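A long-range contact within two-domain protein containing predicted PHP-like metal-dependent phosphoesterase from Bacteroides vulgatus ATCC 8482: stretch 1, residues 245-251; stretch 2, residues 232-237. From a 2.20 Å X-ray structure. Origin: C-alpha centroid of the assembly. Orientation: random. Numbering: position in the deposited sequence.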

ATOM      1  N   GLY B 245      20.472  -1.087  21.446  1.00 34.39           N
ATOM      2  CA  GLY B 245      21.921  -1.008  21.588  1.00 36.52           C
ATOM      3  C   GLY B 245      22.442  -0.248  22.797  1.00 35.20           C
ATOM      4  O   GLY B 245      21.693   0.255  23.612  1.00 34.62           O
ATOM      5  N   ARG B 246      23.757  -0.177  22.911  1.00 37.20           N
ATOM      6  CA  ARG B 246      24.360   0.564  24.012  1.00 37.30           C
ATOM      7  C   ARG B 246      24.181   2.061  23.800  1.00 37.25           C
ATOM      8  O   ARG B 246      24.277   2.619  22.703  1.00 37.37           O
ATOM      9  CB  ARG B 246      25.825   0.194  24.236  1.00 39.37           C
ATOM     10  CG  ARG B 246      25.992  -1.182  24.831  1.00 35.83           C
ATOM     11  CD  ARG B 246      27.424  -1.485  25.273  1.00 29.77           C
ATOM     12  NE  ARG B 246      27.537  -2.893  25.664  1.00 23.36           N
ATOM     13  CZ  ARG B 246      27.426  -3.911  24.811  1.00 37.11           C
ATOM     14  NH1 ARG B 246      27.155  -3.690  23.522  1.00 32.89           N
ATOM     15  NH2 ARG B 246      27.512  -5.145  25.247  1.00 34.90           N
ATOM     16  N   GLU B 247      23.865   2.679  24.910  1.00 36.66           N
ATOM     17  CA  GLU B 247      23.624   4.105  24.980  1.00 36.58           C
ATOM     18  C   GLU B 247      24.727   4.938  24.348  1.00 33.44           C
ATOM     19  O   GLU B 247      24.474   5.969  23.747  1.00 30.77           O
ATOM     20  CB  GLU B 247      23.507   4.524  26.442  1.00 35.61           C
ATOM     21  CG  GLU B 247      23.443   6.003  26.558  1.00 43.49           C
ATOM     22  CD  GLU B 247      23.447   6.467  27.961  1.00 49.80           C
ATOM     23  OE1 GLU B 247      23.698   5.642  28.860  1.00 58.15           O
ATOM     24  OE2 GLU B 247      23.209   7.664  28.160  1.00 64.97           O
ATOM     25  N   ASP B 248      25.956   4.483  24.545  1.00 31.08           N
ATOM     26  CA  ASP B 248      27.135   5.190  24.043  1.00 32.33           C
ATOM     27  C   ASP B 248      27.173   5.171  22.525  1.00 32.44           C
ATOM     28  O   ASP B 248      27.940   5.866  21.896  1.00 34.31           O
ATOM     29  CB  ASP B 248      28.426   4.609  24.600  1.00 33.80           C
ATOM     30  CG  ASP B 248      28.691   3.206  24.106  1.00 39.26           C
ATOM     31  OD1 ASP B 248      28.092   2.783  23.085  1.00 56.86           O
ATOM     32  OD2 ASP B 248      29.499   2.534  24.737  1.00 35.44           O
ATOM     33  N   LEU B 249      26.317   4.351  21.962  1.00 34.19           N
ATOM     34  CA  LEU B 249      26.175   4.251  20.519  1.00 34.04           C
ATOM     35  C   LEU B 249      24.855   4.889  20.070  1.00 35.71           C
ATOM     36  O   LEU B 249      24.823   5.617  19.073  1.00 36.68           O
ATOM     37  CB  LEU B 249      26.247   2.798  20.060  1.00 33.38           C
ATOM     38  CG  LEU B 249      27.635   2.159  19.972  1.00 33.80           C
ATOM     39  CD1 LEU B 249      27.487   0.744  19.487  1.00 25.04           C
ATOM     40  CD2 LEU B 249      28.532   2.988  19.050  1.00 31.39           C
ATOM     41  N   LEU B 250      23.788   4.630  20.828  1.00 35.82           N
ATOM     42  CA  LEU B 250      22.436   5.127  20.470  1.00 36.61           C
ATOM     43  C   LEU B 250      22.340   6.633  20.644  1.00 35.83           C
ATOM     44  O   LEU B 250      21.725   7.339  19.846  1.00 34.03           O
ATOM     45  CB  LEU B 250      21.310   4.405  21.235  1.00 36.32           C
ATOM     46  CG  LEU B 250      20.605   3.315  20.397  1.00 35.52           C
ATOM     47  CD1 LEU B 250      21.555   2.393  19.623  1.00 30.44           C
ATOM     48  CD2 LEU B 250      19.590   2.513  21.263  1.00 24.55           C
ATOM     49  N   ARG B 251      23.008   7.122  21.672  1.00 33.45           N
ATOM     50  CA  ARG B 251      22.970   8.547  21.944  1.00 34.11           C
ATOM     51  C   ARG B 251      23.502   9.325  20.745  1.00 35.20           C
ATOM     52  O   ARG B 251      22.805  10.173  20.216  1.00 37.46           O
ATOM     53  CB  ARG B 251      23.752   8.921  23.215  1.00 34.89           C
ATOM     54  CG  ARG B 251      23.899  10.415  23.426  1.00 30.09           C
ATOM     55  CD  ARG B 251      24.511  10.698  24.814  1.00 29.13           C
ATOM     56  NE  ARG B 251      23.774   9.941  25.827  1.00 39.39           N
ATOM     57  CZ  ARG B 251      22.566  10.293  26.285  1.00 35.90           C
ATOM     58  NH1 ARG B 251      22.001  11.393  25.831  1.00 37.84           N
ATOM     59  NH2 ARG B 251      21.923   9.558  27.193  1.00 34.57           N
TER
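Stretch 2, residues 232-237: NRRTAA

Stretch 1 enters as a loop and turns into a helix at Glu 247, with Arg 246 at the N-cap position. The backbone O of Arg 246 accepts hydrogen bonds from Leu 249 N and Leu 250 N, both at 2.8 Å. Stretch 2 begins as a loop and becomes a strand at Thr 235. Arg 233 has positive phi and psi (55/31), whereas Thr 235 and Ala 236 are extended. Leu 249 CA and Arg 234 CA are 7.6 Å apart, but Gly 245 CA comes within 4.6 Å of Ala 236 CA. No direct hydrogen bond joins the stretches.

Leu 249 points toward stretch 2 and packs largely on its backbone. Its CD1 lies 3.6 Å from Thr 235 O, 3.8 Å from Arg 233 O and 3.9 Å from Arg 234 CA. Leu 250 CD1 meets Ala 236 CB at 3.9 Å, an apolar contact. Arg 246 CA-to-CB points sideways, but the side-chain end comes nearer: Arg 246 NH1 lies 3.8 Å from Arg 233 CB. Arg 233 CD lies over one face of the Arg 246 guanidinium.

Waters supply the polar links. Water 2 O accepts from Arg 246 NH1 and donates to Arg 233 O, 2.7 Å from each. Water 3 O joins Arg 246 N (3.0 Å) to Thr 235 O (2.9 Å).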

ATOM      1  N   ASN B 232      33.986  -5.660  18.401  1.00 30.97           N
ATOM      2  CA  ASN B 232      34.019  -4.501  19.287  1.00 32.14           C
ATOM      3  C   ASN B 232      32.648  -4.014  19.694  1.00 30.68           C
ATOM      4  O   ASN B 232      32.501  -2.919  20.200  1.00 32.87           O
ATOM      5  CB  ASN B 232      34.836  -3.399  18.614  1.00 31.48           C
ATOM      6  CG  ASN B 232      36.321  -3.710  18.609  1.00 37.30           C
ATOM      7  OD1 ASN B 232      36.949  -3.806  19.684  1.00 34.55           O
ATOM      8  ND2 ASN B 232      36.904  -3.839  17.419  1.00 26.10           N
ATOM      9  N   ARG B 233      31.666  -4.866  19.429  1.00 30.87           N
ATOM     10  CA  ARG B 233      30.238  -4.664  19.748  1.00 31.56           C
ATOM     11  C   ARG B 233      29.590  -3.389  19.205  1.00 32.16           C
ATOM     12  O   ARG B 233      28.653  -2.834  19.798  1.00 37.36           O
ATOM     13  CB  ARG B 233      30.071  -4.681  21.259  1.00 31.18           C
ATOM     14  CG  ARG B 233      30.847  -5.802  21.942  1.00 36.37           C
ATOM     15  CD  ARG B 233      31.094  -5.426  23.397  1.00 41.19           C
ATOM     16  NE  ARG B 233      31.850  -4.172  23.480  1.00 47.15           N
ATOM     17  CZ  ARG B 233      33.184  -4.071  23.476  1.00 43.89           C
ATOM     18  NH1 ARG B 233      33.957  -5.152  23.398  1.00 41.93           N
ATOM     19  NH2 ARG B 233      33.756  -2.873  23.552  1.00 34.55           N
ATOM     20  N   ARG B 234      30.101  -2.962  18.067  1.00 32.25           N
ATOM     21  CA  ARG B 234      29.677  -1.730  17.394  1.00 30.53           C
ATOM     22  C   ARG B 234      28.539  -2.034  16.439  1.00 30.28           C
ATOM     23  O   ARG B 234      28.627  -1.968  15.205  1.00 31.20           O
ATOM     24  CB  ARG B 234      30.868  -1.060  16.713  1.00 30.48           C
ATOM     25  CG  ARG B 234      30.825   0.438  16.864  1.00 35.14           C
ATOM     26  CD  ARG B 234      31.995   1.139  16.219  1.00 37.73           C
ATOM     27  NE  ARG B 234      33.293   0.700  16.731  1.00 36.75           N
ATOM     28  CZ  ARG B 234      34.167  -0.032  16.049  1.00 35.27           C
ATOM     29  NH1 ARG B 234      33.902  -0.437  14.811  1.00 26.61           N
ATOM     30  NH2 ARG B 234      35.322  -0.348  16.608  1.00 30.23           N
ATOM     31  N   THR B 235      27.453  -2.387  17.114  1.00 32.53           N
ATOM     32  CA  THR B 235      26.157  -2.780  16.527  1.00 27.96           C
ATOM     33  C   THR B 235      24.971  -2.220  17.289  1.00 30.22           C
ATOM     34  O   THR B 235      25.067  -1.741  18.435  1.00 30.63           O
ATOM     35  CB  THR B 235      25.951  -4.329  16.595  1.00 26.96           C
ATOM     36  OG1 THR B 235      25.887  -4.749  17.982  1.00 29.01           O
ATOM     37  CG2 THR B 235      27.112  -5.114  15.898  1.00 22.54           C
ATOM     38  N   ALA B 236      23.842  -2.331  16.616  1.00 28.89           N
ATOM     39  CA  ALA B 236      22.501  -2.053  17.167  1.00 28.87           C
ATOM     40  C   ALA B 236      21.529  -2.890  16.383  1.00 31.80           C
ATOM     41  O   ALA B 236      21.633  -2.987  15.150  1.00 30.90           O
ATOM     42  CB  ALA B 236      22.118  -0.570  17.081  1.00 27.75           C
ATOM     43  N   ALA B 237      20.623  -3.538  17.098  1.00 32.75           N
ATOM     44  CA  ALA B 237      19.555  -4.323  16.469  1.00 33.57           C
ATOM     45  C   ALA B 237      18.316  -3.444  16.128  1.00 33.04           C
ATOM     46  O   ALA B 237      17.805  -2.680  16.920  1.00 34.10           O
ATOM     47  CB  ALA B 237      19.173  -5.528  17.339  1.00 29.23           C
TER
HETATM   48  O   HOH W   1      26.412  -4.507  20.814  1.00 29.47           O
HETATM   49  O   HOH W   2      27.874  -1.559  22.105  1.00 43.94           O
HETATM   50  O   HOH W   3      25.315  -2.189  21.298  1.00 35.91           O